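Local atomic coordinates of putative tRNA synthase (Salmonella typhimurium, PDB entry 3DQQ), a protein that probably phosphorylates 3-oxo-tetronate at the 4-position with ATP, as a member of the four-carbon acid sugar kinase family. Residues 121-126 and 131-136; 170-175 and 204-209. All coordinates share one frame; numbering follows the deposited sequence.

Contact 1: 121-126 and 131-136; sequences NGRTVY and FVMNHL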
loop_
_atom_site.group_PDB
_atom_site.type_symbol
_atom_site.label_atom_id
_atom_site.label_comp_id
_atom_site.label_asym_id
_atom_site.label_seq_id
_atom_site.Cartn_x
_atom_site.Cartn_y
_atom_site.Cartn_z
ATOM N N ASN A 121 -4.953 23.213 5.948
ATOM C CA ASN A 121 -4.950 21.817 5.467
ATOM C C ASN A 121 -6.331 21.199 5.467
ATOM O O ASN A 121 -6.457 19.994 5.467
ATOM C CB ASN A 121 -4.066 20.908 6.320
ATOM C CG ASN A 121 -2.600 21.194 6.155
ATOM O OD1 ASN A 121 -2.216 22.236 5.607
ATOM N ND2 ASN A 121 -1.759 20.276 6.642
ATOM N N GLY A 122 -7.366 22.017 5.491
ATOM C CA GLY A 122 -8.719 21.497 5.400
ATOM C C GLY A 122 -9.271 20.836 6.635
ATOM O O GLY A 122 -10.112 19.986 6.550
ATOM N N ARG A 123 -8.820 21.226 7.803
ATOM C CA ARG A 123 -9.483 20.808 9.000
ATOM C C ARG A 123 -10.128 21.979 9.648
ATOM O O ARG A 123 -9.449 22.940 10.032
ATOM C CB ARG A 123 -8.498 20.193 9.916
ATOM C CG ARG A 123 -8.537 18.736 9.750
ATOM C CD ARG A 123 -7.203 18.189 9.630
ATOM N NE ARG A 123 -6.751 18.301 8.275
ATOM C CZ ARG A 123 -5.953 17.413 7.714
ATOM N NH1 ARG A 123 -5.530 16.350 8.408
ATOM N NH2 ARG A 123 -5.575 17.579 6.456
ATOM N N THR A 124 -11.450 21.923 9.765
ATOM C CA THR A 124 -12.145 23.030 10.368
ATOM C C THR A 124 -13.061 22.473 11.421
ATOM O O THR A 124 -13.377 21.308 11.404
ATOM C CB THR A 124 -12.848 23.904 9.280
ATOM O OG1 THR A 124 -13.669 23.087 8.461
ATOM C CG2 THR A 124 -11.803 24.619 8.362
ATOM N N VAL A 125 -13.475 23.301 12.350
ATOM C CA VAL A 125 -14.370 22.877 13.376
ATOM C C VAL A 125 -15.507 23.895 13.463
ATOM O O VAL A 125 -15.257 25.098 13.598
ATOM C CB VAL A 125 -13.628 22.778 14.752
ATOM C CG1 VAL A 125 -14.636 22.563 15.882
ATOM C CG2 VAL A 125 -12.574 21.693 14.682
ATOM N N TYR A 126 -16.754 23.412 13.422
ATOM C CA TYR A 126 -17.940 24.289 13.538
ATOM C C TYR A 126 -18.943 23.667 14.490
ATOM O O TYR A 126 -19.257 22.494 14.364
ATOM C CB TYR A 126 -18.560 24.546 12.165
ATOM C CG TYR A 126 -19.761 25.441 12.225
ATOM C CD1 TYR A 126 -21.041 24.968 11.936
ATOM C CD2 TYR A 126 -19.634 26.745 12.577
ATOM C CE1 TYR A 126 -22.132 25.776 12.007
ATOM C CE2 TYR A 126 -20.738 27.569 12.650
ATOM C CZ TYR A 126 -21.970 27.071 12.370
ATOM O OH TYR A 126 -23.026 27.921 12.474
ATOM N N PHE A 131 -14.466 18.776 10.655
ATOM C CA PHE A 131 -14.584 18.590 9.238
ATOM C C PHE A 131 -13.265 18.379 8.552
ATOM O O PHE A 131 -12.365 19.129 8.720
ATOM C CB PHE A 131 -15.202 19.810 8.603
ATOM C CG PHE A 131 -16.615 19.999 8.926
ATOM C CD1 PHE A 131 -17.580 19.582 8.072
ATOM C CD2 PHE A 131 -16.985 20.605 10.070
ATOM C CE1 PHE A 131 -18.836 19.751 8.364
ATOM C CE2 PHE A 131 -18.258 20.757 10.361
ATOM C CZ PHE A 131 -19.182 20.333 9.505
ATOM N N VAL A 132 -13.200 17.358 7.728
ATOM C CA VAL A 132 -12.065 17.097 6.893
ATOM C C VAL A 132 -12.445 17.446 5.493
ATOM O O VAL A 132 -13.172 16.752 4.862
ATOM C CB VAL A 132 -11.690 15.643 6.939
ATOM C CG1 VAL A 132 -10.610 15.357 5.993
ATOM C CG2 VAL A 132 -11.289 15.271 8.288
ATOM N N MET A 133 -11.931 18.549 5.014
ATOM C CA MET A 133 -12.318 19.086 3.742
ATOM C C MET A 133 -13.763 19.469 3.758
ATOM O O MET A 133 -14.184 20.224 4.582
ATOM C CB MET A 133 -12.043 18.102 2.643
ATOM C CG MET A 133 -10.638 17.554 2.647
ATOM S SD MET A 133 -9.294 18.710 2.495
ATOM C CE MET A 133 -7.993 17.605 2.824
ATOM N N ASN A 134 -14.535 18.929 2.842
ATOM C CA ASN A 134 -15.916 19.304 2.745
ATOM C C ASN A 134 -16.891 18.393 3.426
ATOM O O ASN A 134 -18.047 18.531 3.270
ATOM C CB ASN A 134 -16.305 19.535 1.301
ATOM C CG ASN A 134 -15.905 18.425 0.412
ATOM O OD1 ASN A 134 -14.997 17.695 0.709
ATOM N ND2 ASN A 134 -16.592 18.280 -0.686
ATOM N N HIS A 135 -16.400 17.462 4.197
ATOM C CA HIS A 135 -17.234 16.510 4.880
ATOM C C HIS A 135 -16.877 16.388 6.344
ATOM O O HIS A 135 -15.728 16.635 6.731
ATOM C CB HIS A 135 -17.052 15.163 4.232
ATOM C CG HIS A 135 -17.386 15.151 2.773
ATOM N ND1 HIS A 135 -18.687 15.188 2.302
ATOM C CD2 HIS A 135 -16.589 15.129 1.679
ATOM C CE1 HIS A 135 -18.676 15.195 0.981
ATOM N NE2 HIS A 135 -17.416 15.152 0.580
ATOM N N LEU A 136 -17.868 16.011 7.156
ATOM C CA LEU A 136 -17.636 15.585 8.547
ATOM C C LEU A 136 -16.582 14.479 8.639
ATOM O O LEU A 136 -16.525 13.594 7.781
ATOM C CB LEU A 136 -18.936 15.082 9.180
ATOM C CG LEU A 136 -20.053 16.080 9.498
ATOM C CD1 LEU A 136 -21.305 15.281 9.797
ATOM C CD2 LEU A 136 -19.699 17.039 10.658
HETATM O O HOH W 1 -12.348 21.558 6.506
#

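Contact 2: 170-175 and 204-209; sequences IPAQTL and ERHLEI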
loop_
_atom_site.group_PDB
_atom_site.type_symbol
_atom_site.label_atom_id
_atom_site.label_comp_id
_atom_site.label_asym_id
_atom_site.label_seq_id
_atom_site.Cartn_x
_atom_site.Cartn_y
_atom_site.Cartn_z
ATOM N N ILE A 170 -17.001 26.444 22.095
ATOM C CA ILE A 170 -17.062 27.869 21.788
ATOM C C ILE A 170 -17.263 27.951 20.285
ATOM O O ILE A 170 -16.384 27.645 19.526
ATOM C CB ILE A 170 -15.772 28.628 22.169
ATOM C CG1 ILE A 170 -15.439 28.426 23.642
ATOM C CG2 ILE A 170 -15.898 30.126 21.872
ATOM C CD1 ILE A 170 -16.379 29.035 24.566
ATOM N N PRO A 171 -18.426 28.375 19.845
ATOM C CA PRO A 171 -18.675 28.439 18.395
ATOM C C PRO A 171 -18.021 29.610 17.657
ATOM O O PRO A 171 -17.792 30.666 18.232
ATOM C CB PRO A 171 -20.196 28.597 18.321
ATOM C CG PRO A 171 -20.555 29.245 19.590
ATOM C CD PRO A 171 -19.568 28.859 20.634
ATOM N N ALA A 172 -17.793 29.415 16.365
ATOM C CA ALA A 172 -17.264 30.449 15.450
ATOM C C ALA A 172 -17.864 31.822 15.685
ATOM O O ALA A 172 -17.165 32.834 15.803
ATOM C CB ALA A 172 -17.509 30.033 14.047
ATOM N N GLN A 173 -19.173 31.867 15.797
ATOM C CA GLN A 173 -19.836 33.152 16.021
ATOM C C GLN A 173 -19.336 33.910 17.249
ATOM O O GLN A 173 -19.308 35.141 17.221
ATOM C CB GLN A 173 -21.340 32.959 16.116
ATOM C CG GLN A 173 -21.972 32.664 14.789
ATOM C CD GLN A 173 -22.060 31.187 14.433
ATOM O OE1 GLN A 173 -21.607 30.305 15.193
ATOM N NE2 GLN A 173 -22.659 30.901 13.251
ATOM N N THR A 174 -18.963 33.224 18.331
ATOM C CA THR A 174 -18.420 33.933 19.503
ATOM C C THR A 174 -17.030 34.516 19.196
ATOM O O THR A 174 -16.715 35.649 19.515
ATOM C CB THR A 174 -18.304 32.998 20.684
ATOM O OG1 THR A 174 -19.582 32.446 20.991
ATOM C CG2 THR A 174 -17.745 33.711 21.906
ATOM N N LEU A 175 -16.190 33.708 18.578
ATOM C CA LEU A 175 -14.884 34.164 18.140
ATOM C C LEU A 175 -15.070 35.417 17.298
ATOM O O LEU A 175 -14.313 36.367 17.405
ATOM C CB LEU A 175 -14.218 33.057 17.319
ATOM C CG LEU A 175 -13.250 32.075 17.982
ATOM C CD1 LEU A 175 -13.436 31.874 19.437
ATOM C CD2 LEU A 175 -13.339 30.765 17.271
ATOM N N GLU A 204 -7.896 31.150 9.437
ATOM C CA GLU A 204 -6.790 31.535 10.273
ATOM C C GLU A 204 -7.094 32.710 11.223
ATOM O O GLU A 204 -6.552 32.769 12.306
ATOM C CB GLU A 204 -5.502 31.662 9.438
ATOM C CG GLU A 204 -5.064 33.018 8.860
ATOM C CD GLU A 204 -3.629 32.899 8.225
ATOM O OE1 GLU A 204 -2.989 33.949 7.895
ATOM O OE2 GLU A 204 -3.163 31.715 8.076
ATOM N N ARG A 205 -8.029 33.574 10.882
ATOM C CA ARG A 205 -8.382 34.633 11.815
ATOM C C ARG A 205 -8.927 34.085 13.139
ATOM O O ARG A 205 -8.711 34.646 14.210
ATOM C CB ARG A 205 -9.411 35.541 11.177
ATOM C CG ARG A 205 -9.810 36.724 12.000
ATOM C CD ARG A 205 -10.930 37.549 11.248
ATOM N NE ARG A 205 -11.952 36.683 10.576
ATOM C CZ ARG A 205 -13.075 36.197 11.147
ATOM N NH1 ARG A 205 -13.405 36.493 12.421
ATOM N NH2 ARG A 205 -13.869 35.391 10.431
ATOM N N HIS A 206 -9.674 33.002 13.060
ATOM C CA HIS A 206 -10.222 32.398 14.243
ATOM C C HIS A 206 -9.120 31.892 15.152
ATOM O O HIS A 206 -9.181 32.057 16.381
ATOM C CB HIS A 206 -11.086 31.228 13.844
ATOM C CG HIS A 206 -12.421 31.624 13.305
ATOM N ND1 HIS A 206 -13.139 30.827 12.444
ATOM C CD2 HIS A 206 -13.182 32.720 13.530
ATOM C CE1 HIS A 206 -14.287 31.414 12.170
ATOM N NE2 HIS A 206 -14.336 32.566 12.814
ATOM N N LEU A 207 -8.108 31.285 14.540
ATOM C CA LEU A 207 -6.949 30.839 15.281
ATOM C C LEU A 207 -6.173 31.983 15.897
ATOM O O LEU A 207 -5.687 31.860 17.033
ATOM C CB LEU A 207 -6.048 30.002 14.410
ATOM C CG LEU A 207 -6.707 28.663 14.021
ATOM C CD1 LEU A 207 -5.834 27.924 13.020
ATOM C CD2 LEU A 207 -6.984 27.837 15.260
ATOM N N GLU A 208 -6.079 33.107 15.200
ATOM C CA GLU A 208 -5.407 34.265 15.749
ATOM C C GLU A 208 -6.155 34.779 16.961
ATOM O O GLU A 208 -5.544 35.167 17.949
ATOM C CB GLU A 208 -5.278 35.363 14.724
ATOM C CG GLU A 208 -4.332 35.048 13.553
ATOM C CD GLU A 208 -4.239 36.207 12.515
ATOM O OE1 GLU A 208 -3.145 36.421 11.937
ATOM O OE2 GLU A 208 -5.257 36.926 12.286
ATOM N N ILE A 209 -7.480 34.768 16.904
ATOM C CA ILE A 209 -8.281 35.207 18.049
ATOM C C ILE A 209 -8.071 34.257 19.236
ATOM O O ILE A 209 -7.979 34.681 20.379
ATOM C CB ILE A 209 -9.770 35.292 17.669
ATOM C CG1 ILE A 209 -9.964 36.399 16.630
ATOM C CG2 ILE A 209 -10.639 35.568 18.891
ATOM C CD1 ILE A 209 -11.235 36.275 15.757
#

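Contact 1: 121-126 and 131-136
Asn121 and Met133 meet at the open end of a beta hairpin, where the methyl CE of Met133 lies 3.9 Å from Asn121 O. Strands 123-126 and 129-132 form the hairpin and, with 135-136, a small antiparallel sheet. Gly122 comes next, at a positive phi (75°) that suits glycine; having no side chain, it lets the sulfur of Met133 lie against its CA. Its carbonyl O accepts Met133 N at 2.8 Å in a nearly straight bond lying in the carbonyl plane. Met133 is the second residue of the type II' turn from Val132 to His135, which leads into the third strand.

Arg123 and Val132 are a non-hydrogen-bonded pair on one face of the sheet, both packing on Ile325 of the second subunit; between the strands, Arg123 CA makes a C-H...O contact with Phe131 O, 3.3 Å away. The long arginine chain, bent at chi2 and chi3, folds back so that NH2 donates to Asn121 O at 2.8 Å, with that oxygen close to the guanidinium plane. Its length and bends let the guanidinium reach back to the carbonyl two residues earlier in the chain.

Thr124 and Phe131 form the hydrogen-bonded pair on the other face. Thr124 N reaches Phe131 O at 3.1 Å, and Phe131 N returns a bond to Thr124 O at 2.9 Å. A beta-branched threonine suits an extended strand; with chi1 at 53°, its OG1 comes within 3.6 Å of Phe131 CB and also bonds a water. Leu136 CD2 sits over one face of the phenyl ring, offset toward its rim. Past Val125, Tyr126 CB is 4.2 Å from Phe131 CE2, while the phenol end leads away and its OH bonds Gln173 NE2.

Contact 2: 170-175 and 204-209
Two short stretches of helix, the start of 172-177 and the start of 204-214, pack side by side here, with Ala172 and Leu175 meeting His206 and Ile209. The imidazole of His206 lies obliquely against the first helix. Its CE1 is 4.0 Å from Ala172 CB, where a small methyl lets the ring come close to the helix, and its CD2 is 3.9 Å from Leu175 CB. The two side chains of Leu175 and His206 cross at about a right angle, and Leu175 CD2 lies against the base of the histidine side chain, 4.1 Å from His206 CB.

Both helices follow parallel strands, 167-170 and 196-199, in the sugar-binding N-terminal domain, and 167-170 is an outermost strand within this chain. The imidazole suits this buried place because carbon atoms touch the aliphatic groups while both nitrogens find polar partners: ND1 pairs with Leu202 N and NE2 with Asp176 OD1. These two bonds fix the rotation of the ring. Asp176 OD1 also takes a salt bridge from Arg205 NH1, which probably helps to keep the aspartate ionised while partly offsetting its charge.

One turn after His206, Ile209 continues the apolar side of its helix. With CG1 anti to the carbonyl carbon (chi1 -66°), the longer branch extends across to the first helix, and its CD1 stops 3.5 Å from Leu175 O. The shorter branch, CG2, lies 4.5 Å from Leu175 CG.

Following the chain from the N terminus, contact 1 closes first, across the four residues 127-130, of which 129-130 already belong to the second strand, and is complete before contact 2 begins. Contact 2 then spans the 28 residues between Leu175 and Glu204, which include helix 179-191 and strand 196-199. The two are therefore in series, neither nested nor crossed. The centres of contact 1 and contact 2 lie about 15 Å apart, both within the sugar-binding N-terminal domain. They touch through Tyr126, whose CD2 packs on Ala172 CB. The hairpin's first strand is also joined to the loop preceding helix 204-214 by a backbone bond between Val125 and Ala201.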